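Local atomic coordinates of yeast glycogen phosphorylase (Saccharomyces cerevisiae, PDB entry 1YGP), a protein that belongs to the carbohydrate phosphorylase family of the GT-B clan and holds a pyridoxal-5'-phosphate in a pocket of its fold. Residues 100-105 against 361-366; 185-190 against 276-281; 602-607 against 706-711; 648-653 against 689-694. One frame throughout, in Å; residues are numbered along the deposited sequence.

Interaction 1: 100-105 against 361-366; sequences YYLSLE and VAIQLN
In the mixed sheet of the N-terminal half, Y100, Y101 and L102 of strand 98-102 pair in parallel with I363, Q364 and L365 of strand 361-366, the short strand axes 19° apart. The ladder runs from Y100 N on A362 O (2.8 Å) to N366 N on L102 O (3.2 Å), with Y100 O and Q364 O taking the bonds between. On the face that carries Y100 and L102, V361 CG1 meets the edge of the Y100 ring near its plane, 3.6 Å from CD2, and L102 CD2 rests on I363 CG2 at 3.8 Å. On the other face the Y101 ring lies obliquely against Q364, Y101 CD1 4.0 Å from Q364 CB, and its CZ and OH side against N366 CB. N366 holds CG anti to its backbone N (chi1 -178°), which carries the amide past the end of the ladder: ND2 gives an in-plane bond to S103 OG (3.1 Å, 162°), and S103 OG in turn donates to E105 O at 2.8 Å. N366 OD1 is taken by H405, Y100 OH by R346 and Q364 OE1 by W873. Helix 322-350 packs on the Y100 face and helix 165-179 on the Y101 face. Parallel central strands covered by helices on both faces are characteristic of the Rossmann-like domains of the GT-B fold.

Interaction 2: 185-190 against 276-281; sequences WGYGLR and NLRLWQ
Y187 sets CG anti to its carbonyl carbon (chi1 -81°) and R278 sets CG anti to its backbone N (chi1 178°), which lays the ring along the aliphatic chain, with Y187 CE1 3.7 Å from R278 CD. Farther out the R278 guanidinium turns one face to W185 CZ3, off toward its rim, while NE and NH1 form salt bridges with D263 and D342; D342 also bonds Y187 OH. N276 lies against one face of the W185 indole, its CB making a CH-pi contact over the five-membered ring, 3.8 Å from its centroid. Beyond R278, the Y187 ring and the W280 indole meet rim to rim with nearly parallel planes (4°), neither over the face of the other, Y187 CE1 lying 3.9 Å from W280 CZ2. W280 NE1 is bonded by S339 and W185 NE1 by Q88. On the other face, where G186 and G188 bear no side chain, L277 CD1 bends in to 3.6 Å from G186 O. A parallel ladder carries all this: R278 N bonds G186 O (2.9 Å), the amides of G186 and G188 use N276 O and R278 O, and R190 N reaches W280 O at 2.9 Å. Strand 184-189 is thus wedged between strand 98-102 and strand 274-284; helix 322-350 packs on the face of Y187 and L189, and beyond strand 274-284 the sheet goes on antiparallel into strand 255-267.

Interaction 3: 602-607 against 706-711; sequences FDMQVK and PASDLS
D709 OD2 is gripped twice, by the backbone N of F602 (3.0 Å, 169°) and by a salt bridge from K575 of helix 562-584. The amide comes on the anti side of the carboxylate oxygen, 31° out of the carboxylate plane. This junction starts the parallel pairing of strand 601-606 with strand 710-713, inner neighbours in the six-stranded parallel sheet of the C-terminal half, which fits the second Rossmann-like domain of the GT-B fold. F602 O also serves two donors: L710 N at 2.9 Å and, weakly, D709 N at 3.1 Å. One step on, M604 N bonds L710 O (2.9 Å), and D603 pairs with L710 and M604 with S711. D603 and L710 lie alongside each other on one face, D603 OD1 beside L710 CD1; the other carboxylate oxygen, OD2, has a long, weak ion pair with K649. On the opposite face the M604 chain, bent at its second and third torsions, curls back over the turn before strand 710-713. Its SD settles 3.6 Å from S708 CA, and its CE reaches to 4.3 Å from A707 CB. Helix 724-730 covers this side, F729 touching M604, S708 and S711. At the far end of the 602-607 segment K607 belongs to the pyridoxal-5'-phosphate pocket and touches that ligand, and its NZ bonds H713 ND1. The other ring nitrogen of the same histidine, NE2, is bonded to S711 OG.

Interaction 4: 648-653 against 689-694; sequences RKVSIF and KVVFVA
V691 is the bump between V650 and I652: its CG2 branch faces V650 CG1 at 4.2 Å, while its CB and CG1 take the tip of I652. The three belong to a beta-alpha-beta unit, strand 649-654, helix 662-678 and strand 688-693, whose two strands lie next to each other and parallel, 19° apart in axis. I652 and V691 run alongside each other; the second torsion of I652 (chi2 -72°) turns CD1 across the gap between the strands to 3.8 Å from V691 CB. On the opposite face F653 fills the hollow between V690 and F692. Its ring crosses V690 aslant, CE1 lying 4.2 Å from V690 CG1, and its CB presses on F692 CD2 at 3.8 Å. F653 directs CG beside its own backbone N (chi1 -70°), and the ring edge thereby comes near V691 O. I622 of helix 615-634 touches S651, F653 and V690, and I671 of the crossover helix 662-678 meets F653 and V690, so two helices cover this side. Toward the neighbouring strand 601-606, V650 touches F602 and I652 touches M604. Strand 688-693 is the outermost strand of the sheet within this chain. Its backbone ladder starts with K689 N on K649 O and goes on through V691 N to S651 O at 2.8 Å. The last rung is V693 N on F653 O, also 2.8 Å long.

From the N terminus, residues 100-105 open the first loop. Interaction 2 closes within it, joining 185-190 to 276-281, before 361-366 returns to complete interaction 1. The two share one mixed sheet, where strands 98-102 and 184-189 are neighbours and Y101 N probably bonds W185 O (2.9 Å). A second, separate loop opens at 602-607; interaction 4 forms inside it, and 706-711 then closes interaction 3. Here D603 N and Q605 N probably bond V650 O and I652 O, placing strand 601-606 between its two partners. No loops cross. Interactions 1 and 3 stay about 12 Å apart at their nearest atoms, each pair of contacts belonging to its own sheet.

Interaction 1: 100-105 against 361-366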
loop_
_atom_site.group_PDB
_atom_site.type_symbol
_atom_site.label_atom_id
_atom_site.label_comp_id
_atom_site.label_asym_id
_atom_site.label_seq_id
_atom_site.Cartn_x
_atom_site.Cartn_y
_atom_site.Cartn_z
ATOM N N TYR A 100 15.529 10.275 22.779
ATOM C CA TYR A 100 14.408 9.755 22.035
ATOM C C TYR A 100 13.441 10.920 22.151
ATOM O O TYR A 100 13.211 11.500 23.225
ATOM C CB TYR A 100 13.893 8.483 22.697
ATOM C CG TYR A 100 14.845 7.317 22.464
ATOM C CD1 TYR A 100 15.022 6.771 21.188
ATOM C CD2 TYR A 100 15.539 6.769 23.538
ATOM C CE1 TYR A 100 15.882 5.684 20.993
ATOM C CE2 TYR A 100 16.397 5.686 23.356
ATOM C CZ TYR A 100 16.566 5.143 22.084
ATOM O OH TYR A 100 17.418 4.058 21.913
ATOM N N TYR A 101 12.966 11.351 20.997
ATOM C CA TYR A 101 12.135 12.522 20.897
ATOM C C TYR A 101 10.750 11.984 20.556
ATOM O O TYR A 101 10.517 11.537 19.419
ATOM C CB TYR A 101 12.727 13.428 19.787
ATOM C CG TYR A 101 12.132 14.826 19.822
ATOM C CD1 TYR A 101 12.685 15.792 20.672
ATOM C CD2 TYR A 101 10.983 15.111 19.086
ATOM C CE1 TYR A 101 12.074 17.040 20.801
ATOM C CE2 TYR A 101 10.370 16.351 19.213
ATOM C CZ TYR A 101 10.913 17.303 20.074
ATOM O OH TYR A 101 10.245 18.493 20.252
ATOM N N LEU A 102 9.806 11.963 21.490
ATOM C CA LEU A 102 8.489 11.460 21.164
ATOM C C LEU A 102 7.594 12.612 20.768
ATOM O O LEU A 102 7.448 13.594 21.503
ATOM C CB LEU A 102 7.936 10.713 22.368
ATOM C CG LEU A 102 8.235 9.209 22.465
ATOM C CD1 LEU A 102 9.693 8.890 22.159
ATOM C CD2 LEU A 102 7.898 8.769 23.858
ATOM N N SER A 103 7.022 12.564 19.580
ATOM C CA SER A 103 6.145 13.621 19.143
ATOM C C SER A 103 4.991 12.975 18.392
ATOM O O SER A 103 5.134 11.999 17.639
ATOM C CB SER A 103 6.870 14.556 18.222
ATOM O OG SER A 103 6.011 15.637 17.893
ATOM N N LEU A 104 3.805 13.531 18.628
ATOM C CA LEU A 104 2.600 13.036 17.972
ATOM C C LEU A 104 2.521 13.483 16.525
ATOM O O LEU A 104 1.721 12.946 15.767
ATOM C CB LEU A 104 1.343 13.530 18.687
ATOM C CG LEU A 104 0.064 12.785 18.431
ATOM C CD1 LEU A 104 0.239 11.311 18.722
ATOM C CD2 LEU A 104 -1.007 13.366 19.325
ATOM N N GLU A 105 3.298 14.476 16.119
ATOM C CA GLU A 105 3.254 14.895 14.746
ATOM C C GLU A 105 4.626 15.399 14.362
ATOM O O GLU A 105 5.315 16.002 15.189
ATOM C CB GLU A 105 2.200 15.970 14.585
ATOM C CG GLU A 105 2.243 17.126 15.563
ATOM C CD GLU A 105 1.255 18.208 15.192
ATOM O OE1 GLU A 105 1.483 18.895 14.207
ATOM O OE2 GLU A 105 0.263 18.377 15.884
ATOM N N VAL A 361 19.555 6.756 28.565
ATOM C CA VAL A 361 18.421 7.114 27.738
ATOM C C VAL A 361 17.890 8.472 28.151
ATOM O O VAL A 361 17.691 8.672 29.344
ATOM C CB VAL A 361 17.313 6.055 27.901
ATOM C CG1 VAL A 361 16.108 6.400 27.054
ATOM C CG2 VAL A 361 17.814 4.718 27.441
ATOM N N ALA A 362 17.617 9.403 27.238
ATOM C CA ALA A 362 16.969 10.674 27.571
ATOM C C ALA A 362 15.667 10.695 26.767
ATOM O O ALA A 362 15.762 10.605 25.544
ATOM C CB ALA A 362 17.838 11.829 27.122
ATOM N N ILE A 363 14.443 10.749 27.287
ATOM C CA ILE A 363 13.251 10.750 26.446
ATOM C C ILE A 363 12.571 12.098 26.617
ATOM O O ILE A 363 12.243 12.502 27.749
ATOM C CB ILE A 363 12.241 9.602 26.839
ATOM C CG1 ILE A 363 12.924 8.226 26.907
ATOM C CG2 ILE A 363 11.117 9.573 25.786
ATOM C CD1 ILE A 363 11.989 7.032 27.227
ATOM N N GLN A 364 12.335 12.818 25.520
ATOM C CA GLN A 364 11.705 14.129 25.599
ATOM C C GLN A 364 10.224 14.062 25.264
ATOM O O GLN A 364 9.832 13.533 24.224
ATOM C CB GLN A 364 12.397 15.081 24.643
ATOM C CG GLN A 364 12.024 16.531 24.886
ATOM C CD GLN A 364 12.448 17.057 26.249
ATOM O OE1 GLN A 364 13.601 16.981 26.650
ATOM N NE2 GLN A 364 11.568 17.633 27.038
ATOM N N LEU A 365 9.356 14.593 26.097
ATOM C CA LEU A 365 7.952 14.514 25.816
ATOM C C LEU A 365 7.646 15.820 25.136
ATOM O O LEU A 365 7.700 16.895 25.762
ATOM C CB LEU A 365 7.149 14.389 27.098
ATOM C CG LEU A 365 7.472 13.284 28.107
ATOM C CD1 LEU A 365 6.218 13.133 28.932
ATOM C CD2 LEU A 365 7.789 11.925 27.480
ATOM N N ASN A 366 7.423 15.781 23.823
ATOM C CA ASN A 366 7.064 17.011 23.157
ATOM C C ASN A 366 5.568 17.195 23.384
ATOM O O ASN A 366 4.727 16.578 22.729
ATOM C CB ASN A 366 7.404 16.905 21.688
ATOM C CG ASN A 366 7.077 18.199 20.955
ATOM O OD1 ASN A 366 7.156 19.307 21.506
ATOM N ND2 ASN A 366 6.655 18.119 19.698
#

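Interaction 2: 185-190 against 276-281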
loop_
_atom_site.group_PDB
_atom_site.type_symbol
_atom_site.label_atom_id
_atom_site.label_comp_id
_atom_site.label_asym_id
_atom_site.label_seq_id
_atom_site.Cartn_x
_atom_site.Cartn_y
_atom_site.Cartn_z
ATOM N N TRP A 185 16.715 9.665 17.987
ATOM C CA TRP A 185 15.711 8.999 17.208
ATOM C C TRP A 185 14.394 9.667 17.550
ATOM O O TRP A 185 14.159 10.050 18.710
ATOM C CB TRP A 185 15.593 7.534 17.573
ATOM C CG TRP A 185 16.456 6.593 16.755
ATOM C CD1 TRP A 185 17.684 6.977 16.305
ATOM C CD2 TRP A 185 16.132 5.308 16.393
ATOM N NE1 TRP A 185 18.147 5.942 15.662
ATOM C CE2 TRP A 185 17.266 4.930 15.684
ATOM C CE3 TRP A 185 15.090 4.413 16.538
ATOM C CZ2 TRP A 185 17.384 3.663 15.111
ATOM C CZ3 TRP A 185 15.198 3.149 15.969
ATOM C CH2 TRP A 185 16.333 2.773 15.261
ATOM N N GLY A 186 13.519 9.813 16.556
ATOM C CA GLY A 186 12.185 10.333 16.797
ATOM C C GLY A 186 11.193 9.179 16.684
ATOM O O GLY A 186 11.383 8.322 15.825
ATOM N N TYR A 187 10.159 9.054 17.496
ATOM C CA TYR A 187 9.196 7.994 17.343
ATOM C C TYR A 187 7.863 8.660 17.115
ATOM O O TYR A 187 7.562 9.626 17.828
ATOM C CB TYR A 187 9.060 7.130 18.592
ATOM C CG TYR A 187 10.127 6.069 18.769
ATOM C CD1 TYR A 187 10.016 4.843 18.124
ATOM C CD2 TYR A 187 11.239 6.349 19.555
ATOM C CE1 TYR A 187 11.031 3.892 18.257
ATOM C CE2 TYR A 187 12.254 5.413 19.695
ATOM C CZ TYR A 187 12.144 4.191 19.046
ATOM O OH TYR A 187 13.154 3.265 19.193
ATOM N N GLY A 188 7.019 8.143 16.220
ATOM C CA GLY A 188 5.716 8.729 15.940
ATOM C C GLY A 188 4.775 7.733 15.276
ATOM O O GLY A 188 4.973 6.514 15.392
ATOM N N LEU A 189 3.748 8.200 14.552
ATOM C CA LEU A 189 2.782 7.310 13.917
ATOM C C LEU A 189 2.771 7.535 12.412
ATOM O O LEU A 189 3.060 8.628 11.934
ATOM C CB LEU A 189 1.418 7.572 14.484
ATOM C CG LEU A 189 1.224 7.218 15.937
ATOM C CD1 LEU A 189 0.101 8.030 16.569
ATOM C CD2 LEU A 189 0.981 5.735 15.998
ATOM N N ARG A 190 2.477 6.530 11.611
ATOM C CA ARG A 190 2.522 6.675 10.182
ATOM C C ARG A 190 1.063 6.819 9.791
ATOM O O ARG A 190 0.370 5.833 9.549
ATOM C CB ARG A 190 3.142 5.432 9.592
ATOM C CG ARG A 190 3.652 5.667 8.202
ATOM C CD ARG A 190 4.118 4.353 7.609
ATOM N NE ARG A 190 2.984 3.617 7.092
ATOM C CZ ARG A 190 2.884 3.286 5.807
ATOM N NH1 ARG A 190 3.810 3.596 4.900
ATOM N NH2 ARG A 190 1.797 2.641 5.418
ATOM N N ASN A 276 17.526 8.589 12.614
ATOM C CA ASN A 276 16.341 7.888 12.190
ATOM C C ASN A 276 15.051 8.339 12.846
ATOM O O ASN A 276 15.030 8.806 13.999
ATOM C CB ASN A 276 16.605 6.429 12.456
ATOM C CG ASN A 276 15.467 5.522 12.042
ATOM O OD1 ASN A 276 14.832 4.882 12.869
ATOM N ND2 ASN A 276 15.138 5.440 10.767
ATOM N N LEU A 277 13.984 8.241 12.054
ATOM C CA LEU A 277 12.649 8.541 12.512
ATOM C C LEU A 277 11.989 7.183 12.388
ATOM O O LEU A 277 12.148 6.551 11.333
ATOM C CB LEU A 277 12.042 9.565 11.585
ATOM C CG LEU A 277 10.653 10.155 11.816
ATOM C CD1 LEU A 277 10.538 10.707 13.226
ATOM C CD2 LEU A 277 10.418 11.279 10.810
ATOM N N ARG A 278 11.360 6.676 13.447
ATOM C CA ARG A 278 10.706 5.394 13.380
ATOM C C ARG A 278 9.238 5.651 13.645
ATOM O O ARG A 278 8.846 6.194 14.687
ATOM C CB ARG A 278 11.290 4.443 14.418
ATOM C CG ARG A 278 10.543 3.113 14.370
ATOM C CD ARG A 278 11.293 1.999 15.046
ATOM N NE ARG A 278 12.306 1.485 14.143
ATOM C CZ ARG A 278 12.951 0.335 14.336
ATOM N NH1 ARG A 278 12.711 -0.420 15.405
ATOM N NH2 ARG A 278 13.807 -0.092 13.411
ATOM N N LEU A 279 8.421 5.280 12.671
ATOM C CA LEU A 279 7.000 5.542 12.739
ATOM C C LEU A 279 6.322 4.177 12.835
ATOM O O LEU A 279 6.879 3.193 12.341
ATOM C CB LEU A 279 6.606 6.303 11.478
ATOM C CG LEU A 279 7.483 7.483 11.080
ATOM C CD1 LEU A 279 7.536 7.541 9.577
ATOM C CD2 LEU A 279 6.973 8.767 11.684
ATOM N N TRP A 280 5.168 4.070 13.480
ATOM C CA TRP A 280 4.490 2.813 13.643
ATOM C C TRP A 280 3.214 2.812 12.837
ATOM O O TRP A 280 2.520 3.828 12.771
ATOM C CB TRP A 280 4.114 2.577 15.109
ATOM C CG TRP A 280 5.301 2.575 16.062
ATOM C CD1 TRP A 280 5.615 3.652 16.865
ATOM C CD2 TRP A 280 6.206 1.557 16.154
ATOM N NE1 TRP A 280 6.734 3.316 17.457
ATOM C CE2 TRP A 280 7.130 2.086 17.068
ATOM C CE3 TRP A 280 6.383 0.290 15.594
ATOM C CZ2 TRP A 280 8.254 1.330 17.412
ATOM C CZ3 TRP A 280 7.510 -0.454 15.950
ATOM C CH2 TRP A 280 8.442 0.063 16.849
ATOM N N GLN A 281 2.866 1.672 12.250
ATOM C CA GLN A 281 1.603 1.436 11.552
ATOM C C GLN A 281 0.883 0.381 12.369
ATOM O O GLN A 281 1.573 -0.561 12.790
ATOM C CB GLN A 281 1.874 0.893 10.186
ATOM C CG GLN A 281 0.678 0.288 9.475
ATOM C CD GLN A 281 1.076 -0.093 8.077
ATOM O OE1 GLN A 281 0.822 0.680 7.166
ATOM N NE2 GLN A 281 1.735 -1.216 7.815
#

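Interaction 3: 602-607 against 706-711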
loop_
_atom_site.group_PDB
_atom_site.type_symbol
_atom_site.label_atom_id
_atom_site.label_comp_id
_atom_site.label_asym_id
_atom_site.label_seq_id
_atom_site.Cartn_x
_atom_site.Cartn_y
_atom_site.Cartn_z
ATOM N N PHE A 602 3.256 42.835 -0.589
ATOM C CA PHE A 602 2.695 41.540 -0.314
ATOM C C PHE A 602 2.589 41.414 1.204
ATOM O O PHE A 602 3.572 41.452 1.956
ATOM C CB PHE A 602 3.614 40.513 -0.952
ATOM C CG PHE A 602 3.335 40.294 -2.446
ATOM C CD1 PHE A 602 3.045 41.353 -3.315
ATOM C CD2 PHE A 602 3.386 38.996 -2.966
ATOM C CE1 PHE A 602 2.815 41.107 -4.671
ATOM C CE2 PHE A 602 3.156 38.767 -4.321
ATOM C CZ PHE A 602 2.872 39.818 -5.171
ATOM N N ASP A 603 1.360 41.321 1.662
ATOM C CA ASP A 603 1.058 41.290 3.067
ATOM C C ASP A 603 0.392 39.948 3.366
ATOM O O ASP A 603 -0.785 39.785 2.990
ATOM C CB ASP A 603 0.154 42.490 3.307
ATOM C CG ASP A 603 -0.410 42.739 4.693
ATOM O OD1 ASP A 603 -0.027 42.064 5.659
ATOM O OD2 ASP A 603 -1.256 43.627 4.791
ATOM N N MET A 604 1.069 38.979 4.032
ATOM C CA MET A 604 0.452 37.693 4.302
ATOM C C MET A 604 0.153 37.314 5.734
ATOM O O MET A 604 0.882 37.696 6.651
ATOM C CB MET A 604 1.272 36.519 3.727
ATOM C CG MET A 604 2.763 36.564 3.527
ATOM S SD MET A 604 3.239 37.392 1.975
ATOM C CE MET A 604 3.659 36.074 0.888
ATOM N N GLN A 605 -0.920 36.544 5.956
ATOM C CA GLN A 605 -1.238 35.929 7.253
ATOM C C GLN A 605 -1.607 34.474 6.950
ATOM O O GLN A 605 -2.743 34.126 6.617
ATOM C CB GLN A 605 -2.431 36.620 7.953
ATOM C CG GLN A 605 -2.673 36.176 9.387
ATOM C CD GLN A 605 -3.840 36.875 10.073
ATOM O OE1 GLN A 605 -4.718 37.466 9.447
ATOM N NE2 GLN A 605 -3.960 36.816 11.388
ATOM N N VAL A 606 -0.600 33.607 6.976
ATOM C CA VAL A 606 -0.794 32.193 6.735
ATOM C C VAL A 606 -0.587 31.411 8.038
ATOM O O VAL A 606 0.530 31.296 8.572
ATOM C CB VAL A 606 0.181 31.651 5.627
ATOM C CG1 VAL A 606 -0.229 32.258 4.297
ATOM C CG2 VAL A 606 1.636 32.040 5.848
ATOM N N LYS A 607 -1.692 30.929 8.615
ATOM C CA LYS A 607 -1.677 30.075 9.792
ATOM C C LYS A 607 -3.073 29.564 10.061
ATOM O O LYS A 607 -4.005 29.863 9.314
ATOM C CB LYS A 607 -1.197 30.804 11.037
ATOM C CG LYS A 607 -1.904 32.074 11.466
ATOM C CD LYS A 607 -0.954 32.832 12.388
ATOM C CE LYS A 607 0.301 33.259 11.642
ATOM N NZ LYS A 607 1.337 33.628 12.583
ATOM N N PRO A 706 9.531 33.342 1.571
ATOM C CA PRO A 706 10.542 34.243 0.994
ATOM C C PRO A 706 9.989 35.373 0.109
ATOM O O PRO A 706 10.745 36.264 -0.296
ATOM C CB PRO A 706 11.480 33.324 0.236
ATOM C CG PRO A 706 11.266 31.985 0.892
ATOM C CD PRO A 706 9.758 31.972 1.137
ATOM N N ALA A 707 8.698 35.319 -0.255
ATOM C CA ALA A 707 8.055 36.325 -1.073
ATOM C C ALA A 707 7.442 37.418 -0.225
ATOM O O ALA A 707 6.937 38.423 -0.735
ATOM C CB ALA A 707 6.929 35.726 -1.863
ATOM N N SER A 708 7.464 37.247 1.090
ATOM C CA SER A 708 6.735 38.140 1.949
ATOM C C SER A 708 7.388 39.493 2.092
ATOM O O SER A 708 8.593 39.576 2.344
ATOM C CB SER A 708 6.604 37.503 3.302
ATOM O OG SER A 708 5.610 38.140 4.096
ATOM N N ASP A 709 6.577 40.542 1.910
ATOM C CA ASP A 709 7.031 41.866 2.246
ATOM C C ASP A 709 6.689 42.131 3.717
ATOM O O ASP A 709 7.512 42.632 4.498
ATOM C CB ASP A 709 6.348 42.883 1.347
ATOM C CG ASP A 709 6.880 42.960 -0.077
ATOM O OD1 ASP A 709 8.017 42.566 -0.336
ATOM O OD2 ASP A 709 6.162 43.448 -0.938
ATOM N N LEU A 710 5.483 41.758 4.149
ATOM C CA LEU A 710 5.033 41.967 5.511
ATOM C C LEU A 710 4.224 40.718 5.874
ATOM O O LEU A 710 3.535 40.127 5.012
ATOM C CB LEU A 710 4.202 43.248 5.492
ATOM C CG LEU A 710 3.776 44.163 6.679
ATOM C CD1 LEU A 710 2.344 43.843 7.019
ATOM C CD2 LEU A 710 4.760 44.076 7.832
ATOM N N SER A 711 4.302 40.283 7.130
ATOM C CA SER A 711 3.560 39.119 7.591
ATOM C C SER A 711 2.823 39.462 8.866
ATOM O O SER A 711 3.374 40.111 9.764
ATOM C CB SER A 711 4.512 37.962 7.833
ATOM O OG SER A 711 5.543 38.146 8.799
#

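Interaction 4: 648-653 against 689-694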
loop_
_atom_site.group_PDB
_atom_site.type_symbol
_atom_site.label_atom_id
_atom_site.label_comp_id
_atom_site.label_asym_id
_atom_site.label_seq_id
_atom_site.Cartn_x
_atom_site.Cartn_y
_atom_site.Cartn_z
ATOM N N ARG A 648 -0.901 50.210 -3.620
ATOM C CA ARG A 648 -0.932 48.837 -4.126
ATOM C C ARG A 648 -0.411 47.737 -3.192
ATOM O O ARG A 648 0.777 47.688 -2.822
ATOM C CB ARG A 648 -0.171 48.889 -5.442
ATOM C CG ARG A 648 -0.294 47.661 -6.309
ATOM C CD ARG A 648 0.120 47.967 -7.742
ATOM N NE ARG A 648 -1.008 48.434 -8.541
ATOM C CZ ARG A 648 -1.153 49.703 -8.938
ATOM N NH1 ARG A 648 -0.261 50.656 -8.628
ATOM N NH2 ARG A 648 -2.236 50.015 -9.653
ATOM N N LYS A 649 -1.339 46.834 -2.866
ATOM C CA LYS A 649 -1.179 45.802 -1.855
ATOM C C LYS A 649 -1.850 44.528 -2.353
ATOM O O LYS A 649 -2.751 44.573 -3.201
ATOM C CB LYS A 649 -1.870 46.277 -0.584
ATOM C CG LYS A 649 -1.607 45.639 0.767
ATOM C CD LYS A 649 -2.720 46.141 1.665
ATOM C CE LYS A 649 -2.457 46.004 3.176
ATOM N NZ LYS A 649 -1.462 46.930 3.707
ATOM N N VAL A 650 -1.402 43.378 -1.851
ATOM C CA VAL A 650 -1.993 42.067 -2.093
ATOM C C VAL A 650 -1.996 41.434 -0.711
ATOM O O VAL A 650 -0.934 41.286 -0.074
ATOM C CB VAL A 650 -1.144 41.139 -3.010
ATOM C CG1 VAL A 650 -1.843 39.805 -3.139
ATOM C CG2 VAL A 650 -1.017 41.679 -4.398
ATOM N N SER A 651 -3.171 41.110 -0.220
ATOM C CA SER A 651 -3.255 40.365 1.020
ATOM C C SER A 651 -3.347 38.862 0.703
ATOM O O SER A 651 -4.214 38.378 -0.044
ATOM C CB SER A 651 -4.466 40.820 1.786
ATOM O OG SER A 651 -4.420 42.225 2.020
ATOM N N ILE A 652 -2.412 38.099 1.254
ATOM C CA ILE A 652 -2.304 36.671 1.026
ATOM C C ILE A 652 -2.765 35.967 2.298
ATOM O O ILE A 652 -2.181 36.178 3.366
ATOM C CB ILE A 652 -0.823 36.369 0.684
ATOM C CG1 ILE A 652 -0.381 37.074 -0.601
ATOM C CG2 ILE A 652 -0.662 34.875 0.548
ATOM C CD1 ILE A 652 -0.984 36.482 -1.893
ATOM N N PHE A 653 -3.829 35.177 2.263
ATOM C CA PHE A 653 -4.266 34.423 3.430
ATOM C C PHE A 653 -4.092 32.944 3.114
ATOM O O PHE A 653 -4.238 32.513 1.965
ATOM C CB PHE A 653 -5.737 34.674 3.746
ATOM C CG PHE A 653 -6.064 36.058 4.284
ATOM C CD1 PHE A 653 -6.216 37.143 3.411
ATOM C CD2 PHE A 653 -6.283 36.241 5.651
ATOM C CE1 PHE A 653 -6.591 38.400 3.900
ATOM C CE2 PHE A 653 -6.659 37.506 6.125
ATOM C CZ PHE A 653 -6.814 38.589 5.256
ATOM N N LYS A 689 -5.747 43.535 -4.042
ATOM C CA LYS A 689 -6.157 42.158 -4.354
ATOM C C LYS A 689 -6.144 41.345 -3.061
ATOM O O LYS A 689 -5.329 41.605 -2.165
ATOM C CB LYS A 689 -5.195 41.478 -5.316
ATOM C CG LYS A 689 -5.116 42.099 -6.704
ATOM C CD LYS A 689 -6.400 41.819 -7.458
ATOM C CE LYS A 689 -6.529 42.618 -8.742
ATOM N NZ LYS A 689 -5.430 42.336 -9.645
ATOM N N VAL A 690 -7.018 40.364 -2.896
ATOM C CA VAL A 690 -7.049 39.491 -1.722
ATOM C C VAL A 690 -6.910 38.114 -2.353
ATOM O O VAL A 690 -7.573 37.832 -3.357
ATOM C CB VAL A 690 -8.394 39.563 -0.962
ATOM C CG1 VAL A 690 -8.448 38.569 0.188
ATOM C CG2 VAL A 690 -8.556 40.959 -0.421
ATOM N N VAL A 691 -6.076 37.224 -1.838
ATOM C CA VAL A 691 -5.873 35.905 -2.420
ATOM C C VAL A 691 -5.921 34.923 -1.250
ATOM O O VAL A 691 -5.459 35.270 -0.154
ATOM C CB VAL A 691 -4.493 35.910 -3.126
ATOM C CG1 VAL A 691 -4.121 34.499 -3.515
ATOM C CG2 VAL A 691 -4.521 36.777 -4.383
ATOM N N PHE A 692 -6.486 33.730 -1.393
ATOM C CA PHE A 692 -6.455 32.741 -0.322
ATOM C C PHE A 692 -5.743 31.507 -0.866
ATOM O O PHE A 692 -6.197 30.990 -1.883
ATOM C CB PHE A 692 -7.866 32.355 0.100
ATOM C CG PHE A 692 -7.909 31.356 1.254
ATOM C CD1 PHE A 692 -7.898 29.986 1.009
ATOM C CD2 PHE A 692 -7.977 31.816 2.569
ATOM C CE1 PHE A 692 -7.954 29.095 2.076
ATOM C CE2 PHE A 692 -8.034 30.925 3.634
ATOM C CZ PHE A 692 -8.021 29.559 3.384
ATOM N N VAL A 693 -4.668 30.958 -0.300
ATOM C CA VAL A 693 -4.054 29.749 -0.821
ATOM C C VAL A 693 -4.587 28.487 -0.146
ATOM O O VAL A 693 -4.492 28.277 1.077
ATOM C CB VAL A 693 -2.567 29.905 -0.644
ATOM C CG1 VAL A 693 -1.821 28.613 -0.965
ATOM C CG2 VAL A 693 -2.130 31.037 -1.580
ATOM N N ALA A 694 -5.187 27.588 -0.932
ATOM C CA ALA A 694 -5.690 26.348 -0.370
ATOM C C ALA A 694 -4.591 25.350 -0.065
ATOM O O ALA A 694 -3.526 25.327 -0.685
ATOM C CB ALA A 694 -6.646 25.680 -1.316
#